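Local coordinates for protein Doc8: Type I dockerin repeat domain from family 9 glycoside hydrolase WP_009982745[Ruminococcus flavefaciens] (PDB 5M2S) that probably anchors a family 9 glycoside hydrolase to a cohesin of the cellulosome through a calcium-binding type I dockerin domain, at residues A31-I36 with E70-V75. Residues are numbered along the deposited sequence; the frame is centred on the assembly and turned at random. Where two conformers were deposited one is given.
With CA (calcium ion), chain G; CA (calcium ion), chain F.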
# COMPACT_ATOMS: atom_id res chain seq x y z
N ALA B 31 -8.49 -14.72 -2.54
CA ALA B 31 -8.25 -15.55 -1.37
C ALA B 31 -9.28 -15.35 -0.28
O ALA B 31 -9.52 -16.28 0.52
CB ALA B 31 -6.84 -15.33 -0.87
N ASN B 32 -9.88 -14.16 -0.21
CA ASN B 32 -10.94 -13.93 0.79
C ASN B 32 -12.39 -14.06 0.25
O ASN B 32 -13.36 -13.79 0.97
CB ASN B 32 -10.72 -12.60 1.52
CG ASN B 32 -10.92 -11.39 0.64
OD1 ASN B 32 -11.48 -11.49 -0.45
ND2 ASN B 32 -10.43 -10.25 1.11
N CYS B 33 -12.51 -14.50 -1.00
CA CYS B 33 -13.81 -14.80 -1.63
C CYS B 33 -14.84 -13.67 -1.55
O CYS B 33 -16.05 -13.93 -1.34
CB CYS B 33 -14.39 -16.07 -1.05
SG CYS B 33 -13.34 -17.52 -1.30
N ASP B 34 -14.39 -12.45 -1.79
CA ASP B 34 -15.29 -11.31 -1.81
C ASP B 34 -15.61 -10.82 -3.22
O ASP B 34 -16.35 -9.84 -3.39
CB ASP B 34 -14.77 -10.18 -0.92
CG ASP B 34 -13.60 -9.43 -1.52
OD1 ASP B 34 -13.02 -9.93 -2.50
OD2 ASP B 34 -13.28 -8.34 -0.97
N GLY B 35 -15.08 -11.49 -4.24
CA GLY B 35 -15.36 -11.17 -5.65
C GLY B 35 -14.52 -10.07 -6.27
O GLY B 35 -14.76 -9.67 -7.43
N ILE B 36 -13.55 -9.58 -5.51
CA ILE B 36 -12.56 -8.67 -6.10
C ILE B 36 -11.18 -9.10 -5.63
O ILE B 36 -11.02 -9.82 -4.64
CB ILE B 36 -12.79 -7.17 -5.80
CG1 ILE B 36 -12.50 -6.83 -4.35
CG2 ILE B 36 -14.22 -6.71 -6.15
CD1 ILE B 36 -12.42 -5.35 -4.12
N GLU B 70 -8.28 -20.79 -0.51
CA GLU B 70 -6.96 -21.39 -0.75
C GLU B 70 -6.78 -21.82 -2.19
O GLU B 70 -5.66 -21.81 -2.70
CB GLU B 70 -6.70 -22.57 0.18
CG GLU B 70 -6.58 -22.14 1.62
CD GLU B 70 -5.99 -23.19 2.51
OE1 GLU B 70 -6.20 -24.40 2.23
OE2 GLU B 70 -5.27 -22.80 3.47
N LEU B 71 -7.85 -22.26 -2.84
CA LEU B 71 -7.78 -22.57 -4.28
C LEU B 71 -7.58 -21.29 -5.08
O LEU B 71 -6.70 -21.23 -5.93
CB LEU B 71 -9.03 -23.29 -4.79
CG LEU B 71 -9.21 -24.69 -4.20
CD1 LEU B 71 -10.54 -25.30 -4.63
CD2 LEU B 71 -8.08 -25.61 -4.62
N ASN B 72 -8.40 -20.28 -4.80
CA ASN B 72 -8.29 -19.00 -5.52
C ASN B 72 -6.94 -18.32 -5.34
O ASN B 72 -6.42 -17.66 -6.24
CB ASN B 72 -9.35 -18.01 -5.04
CG ASN B 72 -10.76 -18.42 -5.42
OD1 ASN B 72 -10.99 -19.32 -6.25
ND2 ASN B 72 -11.73 -17.74 -4.82
N GLY B 73 -6.39 -18.46 -4.15
CA GLY B 73 -5.18 -17.78 -3.79
C GLY B 73 -3.90 -18.40 -4.28
O GLY B 73 -2.84 -17.78 -4.17
N ASP B 74 -3.99 -19.60 -4.85
CA ASP B 74 -2.78 -20.35 -5.27
C ASP B 74 -2.40 -19.90 -6.68
O ASP B 74 -2.57 -20.64 -7.67
CB ASP B 74 -3.02 -21.86 -5.19
CG ASP B 74 -1.77 -22.67 -5.47
OD1 ASP B 74 -0.67 -22.07 -5.57
OD2 ASP B 74 -1.89 -23.92 -5.57
N VAL B 75 -1.92 -18.66 -6.74
CA VAL B 75 -1.65 -17.97 -8.00
C VAL B 75 -0.16 -18.11 -8.41
O VAL B 75 0.17 -17.95 -9.59
CB VAL B 75 -2.06 -16.46 -7.92
CG1 VAL B 75 -3.57 -16.35 -7.84
CG2 VAL B 75 -1.39 -15.73 -6.76
CA CA G . -10.78 -10.61 -2.54
CA CA F . 1.17 -21.26 -4.50
O HOH W 1 -10.58 -8.58 -1.30
O HOH W 2 3.43 -20.52 -4.01
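Ala31 packs its methyl group on the backbone of Gly73. Its CB lies 4.2 Å from Gly73 CA, and the two CA atoms are 4.5 Å apart. Gly73 has no side chain, and the Ala31 methyl rests directly on its backbone. Asn72 borders the same spot, with its CB 4.2 Å from Ala31 N. Ile44 and Ile45 of helix 39-50 also touch Ala31. Ala31, Asn72 and Gly73 are all buried. Cys33 makes a single contact with Asn72 and buries less surface than Ala31. Its SG turns away from its own carbonyl carbon and stops 3.9 Å from Asn72 ND2. The Asn72 amide has its main polar partner in Thr26, and the Asn72 backbone bonds to Gly29.

The contact sets the first calcium loop of a dockerin fold, whose duplicated loop-helix motifs resemble EF-hands, against the end of helix 67-72, where the chain leads into the second calcium loop. Asn32 points away from 70-75. One calcium ion is bound by Asn32 OD1, Asp34 OD1 and the Ile36 carbonyl O, with Asp30 and Asp41 completing the protein ligands. Asp34 OD1 also accepts a bond from Ile36 N at 3.1 Å and nearly straight. The N-H comes from above the carboxylate plane, 50° out of it. This is an Asx turn, and it curls the loop around the metal. A metal-bound water donates to Asp34 OD2 and accepts from Asn32 ND2. That ND2 also bonds to the backbone of the chain of another protein, so this outer edge lies at the interface. Beyond Gly73, Asp74 heads for the second calcium ion. Its CG stands anti to the backbone N (chi1 -174°), and OD1 binds that ion at 2.3 Å beside Asn76, Asn80, Gly81 and Asp86.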